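Local coordinates for 2OG-Fe dioxygenase family protein (Methylibium petroleiphilum, PDB 3PL0), which probably acts as an iron-dependent dioxygenase of the 2OG-Fe family, built on a double-stranded beta-helix (cupin) fold, at residues A[44-47]-A[48-52]; A[113-117]-A[118-122]; A[135-139]-A[140-144]; A[244-248]-A[249-253]. All coordinates share one frame; numbering follows the deposited sequence. Where two conformers were deposited one is given.

Contact 1. Residues A[44-47]-A[48-52]; sequences DMML and PYWEE
Trp50 and Met46, the latter a selenomethionine, lie side by side where the loop after helix 40-44 passes into a 3-10 turn, before strand 54-55. Starting at the indole's root, Trp50 CB rests 3.7 Å from Leu47 O. Farther out, CE3 reaches 3.3 Å from Met46 O, and that oxygen lies in the ring plane, so it meets the edge of the indole and not a face. CZ3 touches both this oxygen and the methyl of Met46, and at the end of the benzo ring CH2 lies 3.8 Å from Met46 CE. The methyl gets there because the Met46 chain, nearly straight about chi2, bends at chi3 (42°). On the five-membered side, NE1 leaves the contact and gives its hydrogen to Thr240 O on strand 237-246.

The backbone evidence for 3-10 geometry is a pair of bonds spanning three residues: Tyr49 N to Met46 O at 3.2 Å and Trp50 N to Leu47 O at 3.1 Å. In both the donor stands well above the carbonyl plane. Met46 O is also met by the edge of the phenol ring, with Tyr49 CD2 at 3.3 Å. On the outer side a water donates to Leu47 O and to Glu51 OE2, while OE1 of that carboxylate forms a salt bridge with Arg150.

Each of the two carbonyls thus accepts one backbone N-H. Aromatic C-H groups crowd round Met46 O, whereas Leu47 O takes a water as its second donor, which implies an apolar side turned to the protein and a hydrated polar one.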
loop_
_atom_site.group_PDB
_atom_site.type_symbol
_atom_site.label_atom_id
_atom_site.label_comp_id
_atom_site.label_asym_id
_atom_site.label_seq_id
_atom_site.Cartn_x
_atom_site.Cartn_y
_atom_site.Cartn_z
ATOM N N ASP A 44 2.171 -10.178 12.779
ATOM C CA ASP A 44 0.978 -11.032 12.726
ATOM C C ASP A 44 -0.164 -10.552 13.624
ATOM O O ASP A 44 -1.319 -10.846 13.342
ATOM C CB ASP A 44 1.308 -12.490 12.999
ATOM C CG ASP A 44 2.011 -13.176 11.810
ATOM O OD1 ASP A 44 1.942 -12.680 10.662
ATOM O OD2 ASP A 44 2.680 -14.193 12.049
HETATM N N MSE A 45 0.169 -9.788 14.666
HETATM C CA MSE A 45 -0.826 -9.185 15.559
HETATM C C MSE A 45 -1.848 -8.324 14.825
HETATM O O MSE A 45 -2.949 -8.094 15.327
HETATM C CB MSE A 45 -0.121 -8.334 16.627
HETATM C CG MSE A 45 0.731 -9.164 17.604
HETATM SE SE MSE A 45 -0.305 -10.498 18.615
HETATM C CE MSE A 45 -1.575 -9.303 19.489
HETATM N N MSE A 46 -1.485 -7.856 13.637
HETATM C CA MSE A 46 -2.327 -6.982 12.857
HETATM C C MSE A 46 -3.337 -7.751 12.037
HETATM O O MSE A 46 -4.335 -7.190 11.623
HETATM C CB MSE A 46 -1.468 -6.148 11.899
HETATM C CG MSE A 46 -0.621 -5.048 12.594
HETATM SE SE MSE A 46 0.687 -4.233 11.362
HETATM C CE MSE A 46 -0.480 -4.134 9.940
ATOM N N LEU A 47 -3.064 -9.024 11.771
ATOM C CA LEU A 47 -3.913 -9.807 10.866
ATOM C C LEU A 47 -5.417 -9.899 11.257
ATOM O O LEU A 47 -6.279 -9.835 10.398
ATOM C CB LEU A 47 -3.331 -11.203 10.674
ATOM C CG LEU A 47 -1.952 -11.338 10.067
ATOM C CD1 LEU A 47 -1.388 -12.783 10.238
ATOM C CD2 LEU A 47 -1.992 -10.940 8.600
ATOM N N PRO A 48 -5.740 -10.015 12.554
ATOM C CA PRO A 48 -7.176 -10.119 12.795
ATOM C C PRO A 48 -8.028 -8.902 12.370
ATOM O O PRO A 48 -9.263 -9.064 12.168
ATOM C CB PRO A 48 -7.265 -10.359 14.306
ATOM C CG PRO A 48 -5.944 -10.965 14.671
ATOM C CD PRO A 48 -4.945 -10.401 13.737
ATOM N N TYR A 49 -7.415 -7.730 12.199
ATOM C CA TYR A 49 -8.155 -6.532 11.814
ATOM C C TYR A 49 -8.642 -6.601 10.388
ATOM O O TYR A 49 -9.632 -5.989 10.057
ATOM C CB TYR A 49 -7.335 -5.251 12.075
ATOM C CG TYR A 49 -7.045 -5.136 13.551
ATOM C CD1 TYR A 49 -8.018 -4.687 14.426
ATOM C CD2 TYR A 49 -5.842 -5.614 14.082
ATOM C CE1 TYR A 49 -7.775 -4.636 15.800
ATOM C CE2 TYR A 49 -5.587 -5.579 15.429
ATOM C CZ TYR A 49 -6.574 -5.092 16.294
ATOM O OH TYR A 49 -6.311 -5.044 17.642
ATOM N N TRP A 50 -7.975 -7.383 9.545
ATOM C CA TRP A 50 -8.487 -7.629 8.192
ATOM C C TRP A 50 -9.812 -8.450 8.181
ATOM O O TRP A 50 -10.431 -8.554 7.154
ATOM C CB TRP A 50 -7.418 -8.274 7.285
ATOM C CG TRP A 50 -6.606 -7.252 6.634
ATOM C CD1 TRP A 50 -6.733 -6.824 5.364
ATOM C CD2 TRP A 50 -5.591 -6.437 7.235
ATOM N NE1 TRP A 50 -5.860 -5.797 5.111
ATOM C CE2 TRP A 50 -5.140 -5.546 6.245
ATOM C CE3 TRP A 50 -4.986 -6.408 8.500
ATOM C CZ2 TRP A 50 -4.122 -4.617 6.470
ATOM C CZ3 TRP A 50 -3.989 -5.468 8.739
ATOM C CH2 TRP A 50 -3.568 -4.580 7.708
ATOM N N GLU A 51 -10.257 -8.990 9.319
ATOM C CA GLU A 51 -11.587 -9.616 9.370
ATOM C C GLU A 51 -12.685 -8.595 9.724
ATOM O O GLU A 51 -13.865 -8.948 9.763
ATOM C CB GLU A 51 -11.615 -10.761 10.381
ATOM C CG GLU A 51 -10.529 -11.772 10.198
ATOM C CD GLU A 51 -10.576 -12.430 8.829
ATOM O OE1 GLU A 51 -11.689 -12.584 8.254
ATOM O OE2 GLU A 51 -9.485 -12.776 8.316
ATOM N N GLU A 52 -12.311 -7.334 9.959
ATOM C CA GLU A 52 -13.249 -6.329 10.468
ATOM C C GLU A 52 -13.200 -5.036 9.686
ATOM O O GLU A 52 -13.438 -3.963 10.255
ATOM C CB GLU A 52 -12.902 -5.999 11.904
ATOM C CG GLU A 52 -12.989 -7.176 12.868
ATOM C CD GLU A 52 -12.655 -6.750 14.302
ATOM O OE1 GLU A 52 -11.809 -5.835 14.500
ATOM O OE2 GLU A 52 -13.251 -7.322 15.239
HETATM O O HOH W 1 -6.948 -11.913 8.845
#

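Contact 2. Residues A[113-117]-A[118-122]; sequences EMIHL and PSWSA
Trp120 lies with one face against Met114 and Ile115 where the short helix 112-115 gives way to helix 118-134, a helix-to-helix corner with Leu117 at the N-cap position and Pro118 opening the first turn. The tight part is the indole. Its CG stands opposite the backbone N (chi1 -178°), which swings the ring back over the preceding residues. Over the six-membered ring sits the methyl of Met114, a selenomethionine, with CE 3.9 Å from the centroid and 23° off the normal, a CH-pi contact. Its selenium approaches the same ring obliquely, giving a Met-aromatic pair. Over the five-membered ring and on the same face, Ile115 CA lies 3.9 Å from the centroid, and Ile115 CG2 reaches the rim 3.8 Å from NE1. Phe73 also meets the indole with its ring.

The other side is looser and wetter. His116 and Pro118 are exposed, and the link from Trp120 N to Leu117 O is weak, 3.2 Å long but bent to 125° at the hydrogen. Ser119 OG, by contrast, turns inward to Ala42 O. A water bridges the corner: it donates to Ile115 O at 2.7 Å and to Leu117 O at 2.6 Å, and accepts the hydroxyl hydrogen of Ser121 OG at 2.6 Å.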
loop_
_atom_site.group_PDB
_atom_site.type_symbol
_atom_site.label_atom_id
_atom_site.label_comp_id
_atom_site.label_asym_id
_atom_site.label_seq_id
_atom_site.Cartn_x
_atom_site.Cartn_y
_atom_site.Cartn_z
ATOM N N GLU A 113 -6.913 -0.073 18.523
ATOM C CA GLU A 113 -6.033 -1.108 19.065
ATOM C C GLU A 113 -4.926 -1.421 18.045
ATOM O O GLU A 113 -3.758 -1.491 18.399
ATOM C CB GLU A 113 -6.829 -2.362 19.374
ATOM C CG GLU A 113 -6.415 -3.088 20.626
HETATM N N MSE A 114 -5.279 -1.604 16.783
HETATM C CA MSE A 114 -4.259 -1.928 15.783
HETATM C C MSE A 114 -3.168 -0.852 15.706
HETATM O O MSE A 114 -1.962 -1.167 15.644
HETATM C CB MSE A 114 -4.896 -2.125 14.388
HETATM C CG MSE A 114 -3.913 -2.670 13.382
HETATM SE SE MSE A 114 -4.698 -2.532 11.578
HETATM C CE MSE A 114 -4.651 -0.605 11.299
ATOM N N ILE A 115 -3.562 0.415 15.675
ATOM C CA ILE A 115 -2.541 1.460 15.531
ATOM C C ILE A 115 -1.621 1.612 16.750
ATOM O O ILE A 115 -0.573 2.247 16.644
ATOM C CB ILE A 115 -3.089 2.832 15.062
ATOM C CG1 ILE A 115 -3.949 3.511 16.119
ATOM C CG2 ILE A 115 -3.899 2.734 13.779
ATOM C CD1 ILE A 115 -4.274 4.957 15.703
ATOM N N HIS A 116 -1.976 1.018 17.898
ATOM C CA HIS A 116 -1.092 1.035 19.075
ATOM C C HIS A 116 -0.199 -0.184 19.194
ATOM O O HIS A 116 0.560 -0.305 20.137
ATOM C CB HIS A 116 -1.906 1.270 20.366
ATOM C CG HIS A 116 -2.342 2.687 20.500
ATOM N ND1 HIS A 116 -3.487 3.170 19.899
ATOM C CD2 HIS A 116 -1.731 3.752 21.066
ATOM C CE1 HIS A 116 -3.577 4.469 20.121
ATOM N NE2 HIS A 116 -2.524 4.846 20.823
ATOM N N LEU A 117 -0.251 -1.075 18.223
ATOM C CA LEU A 117 0.637 -2.220 18.237
ATOM C C LEU A 117 2.056 -1.764 17.960
ATOM O O LEU A 117 2.262 -0.842 17.178
ATOM C CB LEU A 117 0.228 -3.238 17.149
ATOM C CG LEU A 117 -1.061 -4.041 17.395
ATOM C CD1 LEU A 117 -1.432 -4.845 16.122
ATOM C CD2 LEU A 117 -0.921 -4.966 18.613
ATOM N N PRO A 118 3.037 -2.428 18.563
ATOM C CA PRO A 118 4.399 -2.036 18.321
ATOM C C PRO A 118 4.791 -2.159 16.865
ATOM O O PRO A 118 5.462 -1.271 16.356
ATOM C CB PRO A 118 5.207 -2.981 19.222
ATOM C CG PRO A 118 4.272 -3.320 20.317
ATOM C CD PRO A 118 2.921 -3.332 19.721
ATOM N N SER A 119 4.324 -3.207 16.183
ATOM C CA SER A 119 4.676 -3.403 14.799
ATOM C C SER A 119 4.123 -2.313 13.889
ATOM O O SER A 119 4.725 -2.003 12.863
ATOM C CB SER A 119 4.182 -4.778 14.314
ATOM O OG SER A 119 2.771 -4.913 14.455
ATOM N N TRP A 120 2.966 -1.774 14.230
ATOM C CA TRP A 120 2.377 -0.700 13.417
ATOM C C TRP A 120 3.316 0.505 13.323
ATOM O O TRP A 120 3.692 0.920 12.225
ATOM C CB TRP A 120 1.013 -0.265 13.968
ATOM C CG TRP A 120 0.342 0.809 13.124
ATOM C CD1 TRP A 120 0.295 2.160 13.383
ATOM C CD2 TRP A 120 -0.307 0.627 11.857
ATOM N NE1 TRP A 120 -0.369 2.821 12.359
ATOM C CE2 TRP A 120 -0.753 1.897 11.420
ATOM C CE3 TRP A 120 -0.593 -0.496 11.071
ATOM C CZ2 TRP A 120 -1.459 2.073 10.225
ATOM C CZ3 TRP A 120 -1.298 -0.324 9.879
ATOM C CH2 TRP A 120 -1.702 0.948 9.455
ATOM N N SER A 121 3.712 1.052 14.476
ATOM C CA SER A 121 4.695 2.157 14.477
ATOM C C SER A 121 6.041 1.779 13.849
ATOM O O SER A 121 6.588 2.562 13.085
ATOM C CB SER A 121 4.919 2.708 15.886
ATOM O OG SER A 121 3.764 3.398 16.322
ATOM N N ALA A 122 6.546 0.585 14.131
ATOM C CA ALA A 122 7.818 0.134 13.591
ATOM C C ALA A 122 7.773 0.156 12.050
ATOM O O ALA A 122 8.698 0.649 11.395
ATOM C CB ALA A 122 8.170 -1.292 14.112
HETATM O O HOH W 2 2.011 1.706 17.281
#

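Contact 3. Residues A[135-139]-A[140-144]; sequences RAPQG and GRWYI
Pro137 set over one face of Trp142 makes a CH-pi contact across the tight turn that leads from helix 118-134 into strand 141-152, one of the central strands of the curled antiparallel sheet. The geometry is close to ideal: Pro137 CB stands 3.7 Å from the centroid of the six-membered ring and only 9° off its normal, while CG lies 3.6 Å from Trp142 CE2. The two side chains cross at about a right angle. With CG anti to its carbonyl carbon (chi1 -72°), Trp142 turns one face of its indole to the pyrrolidine. Arg135 O approaches the far end of the ring obliquely.

The turn itself is closed by Gly140 N to Pro137 O, 2.9 Å, with Gln138 and Gly139 at the corners of a type II turn. Gly140 also has a positive phi, and a beta-carbon on it would run into Gly139 O. A weak, long bond from Arg141 N to Gln138 O follows, and a water donating to Gln138 O and Arg141 O bridges the loop and the first residue of the strand. Replacing Trp142 with alanine would probably strip Pro137 of its flat support and leave Gly128 O without the indole N-H it now accepts.

The proline's C-H groups, probably slightly positive, thus face the electron-rich indole, while the indole nitrogen is spent on the helix: one residue joins the turn to helix 118-134 by both apolar and polar means.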
loop_
_atom_site.group_PDB
_atom_site.type_symbol
_atom_site.label_atom_id
_atom_site.label_comp_id
_atom_site.label_asym_id
_atom_site.label_seq_id
_atom_site.Cartn_x
_atom_site.Cartn_y
_atom_site.Cartn_z
ATOM N N ARG A 135 14.530 11.020 -0.954
ATOM C CA ARG A 135 14.056 12.381 -1.161
ATOM C C ARG A 135 13.521 12.929 0.162
ATOM O O ARG A 135 12.394 12.642 0.554
ATOM C CB ARG A 135 12.956 12.390 -2.225
ATOM C CG ARG A 135 12.803 13.665 -2.999
ATOM C CD ARG A 135 12.214 13.390 -4.375
ATOM N NE ARG A 135 10.893 12.770 -4.309
ATOM C CZ ARG A 135 10.530 11.628 -4.916
ATOM N NH1 ARG A 135 11.388 10.954 -5.660
ATOM N NH2 ARG A 135 9.283 11.158 -4.804
ATOM N N ALA A 136 14.319 13.733 0.838
ATOM C CA ALA A 136 13.924 14.284 2.131
ATOM C C ALA A 136 12.687 15.154 1.999
ATOM O O ALA A 136 12.653 16.047 1.198
ATOM C CB ALA A 136 15.083 15.117 2.724
ATOM N N PRO A 137 11.671 14.911 2.817
ATOM C CA PRO A 137 10.462 15.742 2.713
ATOM C C PRO A 137 10.600 17.138 3.343
ATOM O O PRO A 137 11.346 17.302 4.305
ATOM C CB PRO A 137 9.431 14.945 3.499
ATOM C CG PRO A 137 10.254 14.158 4.507
ATOM C CD PRO A 137 11.584 13.884 3.867
ATOM N N GLN A 138 9.859 18.106 2.811
ATOM C CA GLN A 138 9.862 19.471 3.340
ATOM C C GLN A 138 9.709 19.484 4.867
ATOM O O GLN A 138 8.818 18.852 5.421
ATOM C CB GLN A 138 8.750 20.310 2.688
ATOM C CG GLN A 138 8.634 21.769 3.201
ATOM C CD GLN A 138 9.933 22.547 3.131
ATOM O OE1 GLN A 138 10.739 22.369 2.214
ATOM N NE2 GLN A 138 10.137 23.437 4.100
ATOM N N GLY A 139 10.598 20.211 5.543
ATOM C CA GLY A 139 10.569 20.306 7.017
ATOM C C GLY A 139 10.706 18.987 7.779
ATOM O O GLY A 139 10.330 18.902 8.933
ATOM N N GLY A 140 11.270 17.968 7.141
ATOM C CA GLY A 140 11.412 16.654 7.762
ATOM C C GLY A 140 10.117 15.997 8.245
ATOM O O GLY A 140 10.146 15.262 9.234
ATOM N N ARG A 141 8.992 16.243 7.557
ATOM C CA ARG A 141 7.697 15.647 7.924
ATOM C C ARG A 141 7.100 14.866 6.773
ATOM O O ARG A 141 7.016 15.366 5.667
ATOM C CB ARG A 141 6.646 16.698 8.317
ATOM C CG ARG A 141 6.953 17.555 9.524
ATOM C CD ARG A 141 5.774 18.456 9.806
ATOM N NE ARG A 141 6.059 19.478 10.811
ATOM C CZ ARG A 141 5.975 19.306 12.135
ATOM N NH1 ARG A 141 5.617 18.127 12.656
ATOM N NH2 ARG A 141 6.261 20.328 12.948
ATOM N N TRP A 142 6.665 13.649 7.038
ATOM C CA TRP A 142 5.819 12.920 6.121
ATOM C C TRP A 142 4.357 12.949 6.569
ATOM O O TRP A 142 4.040 12.760 7.743
ATOM C CB TRP A 142 6.232 11.421 6.042
ATOM C CG TRP A 142 7.524 11.096 5.311
ATOM C CD1 TRP A 142 8.603 10.430 5.813
ATOM C CD2 TRP A 142 7.822 11.373 3.954
ATOM N NE1 TRP A 142 9.564 10.284 4.847
ATOM C CE2 TRP A 142 9.116 10.879 3.699
ATOM C CE3 TRP A 142 7.134 12.032 2.932
ATOM C CZ2 TRP A 142 9.718 10.971 2.437
ATOM C CZ3 TRP A 142 7.733 12.128 1.688
ATOM C CH2 TRP A 142 9.008 11.604 1.454
ATOM N N TYR A 143 3.476 13.128 5.602
ATOM C CA TYR A 143 2.053 12.972 5.772
ATOM C C TYR A 143 1.678 11.638 5.162
ATOM O O TYR A 143 1.839 11.423 3.941
ATOM C CB TYR A 143 1.307 14.105 5.081
ATOM C CG TYR A 143 1.717 15.435 5.667
ATOM C CD1 TYR A 143 2.864 16.073 5.243
ATOM C CD2 TYR A 143 0.994 16.010 6.722
ATOM C CE1 TYR A 143 3.270 17.306 5.830
ATOM C CE2 TYR A 143 1.371 17.199 7.287
ATOM C CZ TYR A 143 2.517 17.838 6.844
ATOM O OH TYR A 143 2.902 19.021 7.401
ATOM N N ILE A 144 1.219 10.746 6.034
ATOM C CA ILE A 144 1.035 9.308 5.751
ATOM C C ILE A 144 -0.453 8.982 5.792
ATOM O O ILE A 144 -1.141 9.267 6.793
ATOM C CB ILE A 144 1.757 8.431 6.833
ATOM C CG1 ILE A 144 3.241 8.812 6.915
ATOM C CG2 ILE A 144 1.538 6.925 6.597
ATOM C CD1 ILE A 144 4.006 8.106 8.024
HETATM O O HOH W 3 6.631 17.725 4.851
#

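Contact 4. Residues A[244-248]-A[249-253]; sequences TYRSG and GFQAP
Arg246 reaches across a sharp bend to grip the backbone of Gly249: NH1 donates to Gly249 O at 2.8 Å with an angle of 159° at the hydrogen. The acceptor lies almost exactly in the guanidinium plane, but the donor stands well above the carbonyl plane, so the bond is straight from the arginine's side and tilted from the carbonyl's. The same oxygen rests on the aliphatic stem, 3.3 Å from Arg246 CG and also close to CD. This follows from the chain's shape, extended from CG to NE and then turned at chi4, which brings NH1 back toward the oxygen. The Gln251 side chain crosses that of Arg246 at about a right angle and lies over one face of the guanidinium, the amide plane tilted 47° from it, with Gln251 CG 3.5 Å from Arg246 NE.

In the next shell, Gly169 O receives Gln251 NE2 and, weakly, Arg246 NE, so one carbonyl links both side chains. Ser247 is held at OG by Gln138 N and at its own N by Asp171 OD2. A leucine in place of Arg246 would probably leave Gly249 O without its side-chain donor and the bend freer to move.

The bend is shaped by two glycines. Gly248, with positive phi and negative psi, has gamma-turn conformation, matched by a weak Gly249 N to Ser247 O bond of 3.1 Å, and a beta-carbon on the fully extended Gly249 would clash with Gly248 O. It is a gamma turn just after strand 237-246 of the double-stranded beta-helix, and it brings the chain back beside Arg246 at Phe250 before the C-terminal tail leaves the strand.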
loop_
_atom_site.group_PDB
_atom_site.type_symbol
_atom_site.label_atom_id
_atom_site.label_comp_id
_atom_site.label_asym_id
_atom_site.label_seq_id
_atom_site.Cartn_x
_atom_site.Cartn_y
_atom_site.Cartn_z
ATOM N N THR A 244 0.789 5.567 2.026
ATOM C CA THR A 244 1.304 6.580 1.169
ATOM C C THR A 244 2.039 7.619 2.003
ATOM O O THR A 244 1.607 7.979 3.110
ATOM C CB THR A 244 0.208 7.247 0.331
ATOM O OG1 THR A 244 -0.699 7.927 1.189
ATOM C CG2 THR A 244 -0.530 6.226 -0.499
ATOM N N TYR A 245 3.141 8.107 1.456
ATOM C CA TYR A 245 3.932 9.134 2.093
ATOM C C TYR A 245 4.015 10.345 1.172
ATOM O O TYR A 245 4.386 10.228 -0.021
ATOM C CB TYR A 245 5.347 8.603 2.380
ATOM C CG TYR A 245 5.399 7.518 3.431
ATOM C CD1 TYR A 245 4.864 6.252 3.172
ATOM C CD2 TYR A 245 5.978 7.754 4.673
ATOM C CE1 TYR A 245 4.888 5.260 4.130
ATOM C CE2 TYR A 245 6.028 6.772 5.640
ATOM C CZ TYR A 245 5.460 5.523 5.372
ATOM O OH TYR A 245 5.514 4.556 6.340
ATOM N N ARG A 246 3.721 11.517 1.733
ATOM C CA ARG A 246 3.713 12.745 0.950
ATOM C C ARG A 246 4.350 13.902 1.724
ATOM O O ARG A 246 4.070 14.078 2.918
ATOM C CB ARG A 246 2.279 13.079 0.563
ATOM C CG ARG A 246 2.151 14.241 -0.472
ATOM C CD ARG A 246 0.750 14.297 -1.062
ATOM N NE ARG A 246 0.707 15.221 -2.189
ATOM C CZ ARG A 246 0.577 16.540 -2.067
ATOM N NH1 ARG A 246 0.471 17.099 -0.873
ATOM N NH2 ARG A 246 0.570 17.308 -3.138
ATOM N N SER A 247 5.215 14.656 1.036
ATOM C CA SER A 247 5.816 15.887 1.538
ATOM C C SER A 247 4.837 17.036 1.435
ATOM O O SER A 247 4.037 17.050 0.524
ATOM C CB SER A 247 7.016 16.247 0.665
ATOM O OG SER A 247 7.678 17.383 1.188
ATOM N N GLY A 248 4.917 18.005 2.351
ATOM C CA GLY A 248 4.158 19.266 2.265
ATOM C C GLY A 248 2.801 19.192 2.957
ATOM O O GLY A 248 2.444 20.034 3.795
ATOM N N GLY A 249 2.039 18.168 2.631
ATOM C CA GLY A 249 0.790 17.912 3.327
ATOM C C GLY A 249 0.131 16.685 2.729
ATOM O O GLY A 249 0.636 16.090 1.761
ATOM N N PHE A 250 -1.023 16.342 3.261
ATOM C CA PHE A 250 -1.873 15.328 2.607
ATOM C C PHE A 250 -2.377 15.867 1.277
ATOM O O PHE A 250 -2.578 17.077 1.142
ATOM C CB PHE A 250 -3.060 14.989 3.486
ATOM C CG PHE A 250 -2.688 14.401 4.770
ATOM C CD1 PHE A 250 -2.217 13.093 4.830
ATOM C CD2 PHE A 250 -2.761 15.135 5.928
ATOM C CE1 PHE A 250 -1.862 12.534 6.031
ATOM C CE2 PHE A 250 -2.414 14.569 7.127
ATOM C CZ PHE A 250 -1.944 13.260 7.176
ATOM N N GLN A 251 -2.575 14.984 0.292
ATOM C CA GLN A 251 -3.282 15.360 -0.928
ATOM C C GLN A 251 -4.629 15.899 -0.477
ATOM O O GLN A 251 -5.346 15.248 0.299
ATOM C CB GLN A 251 -3.501 14.153 -1.877
ATOM C CG GLN A 251 -2.504 13.989 -3.022
ATOM C CD GLN A 251 -2.678 14.985 -4.155
ATOM O OE1 GLN A 251 -3.582 15.814 -4.120
ATOM N NE2 GLN A 251 -1.790 14.921 -5.168
ATOM N N ALA A 252 -4.964 17.104 -0.929
ATOM C CA ALA A 252 -6.226 17.713 -0.559
ATOM C C ALA A 252 -6.510 18.924 -1.457
ATOM O O ALA A 252 -5.582 19.598 -1.934
ATOM C CB ALA A 252 -6.233 18.121 0.937
ATOM N N PRO A 253 -7.797 19.196 -1.697
ATOM C CA PRO A 253 -8.169 20.437 -2.396
ATOM C C PRO A 253 -7.701 21.644 -1.597
ATOM O O PRO A 253 -7.622 21.577 -0.363
ATOM C CB PRO A 253 -9.696 20.383 -2.437
ATOM C CG PRO A 253 -10.056 19.580 -1.240
ATOM C CD PRO A 253 -8.964 18.548 -1.072
#

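The four contacts come in series along the chain and form two pairs. Contacts 1 and 2, centres 12 Å apart, touch directly: Tyr49 CD2 lies 3.6 Å from Met114 CG and Met46 CG 3.6 Å from Leu117 CD1, so the 3-10 segment and the helix corner make one layer. Contacts 3 and 4, centres 9 Å apart, share the sheet through neighbouring strands 141-152 and 237-246, joined by Tyr143 O to Arg246 N at 2.9 Å. The pairs lie 21 to 29 Å apart between centres. Helix 118-134, which begins in contact 2 and runs toward contact 3, spans that distance, so the helical side and the cupin sheet are joined through this helix in the single chain.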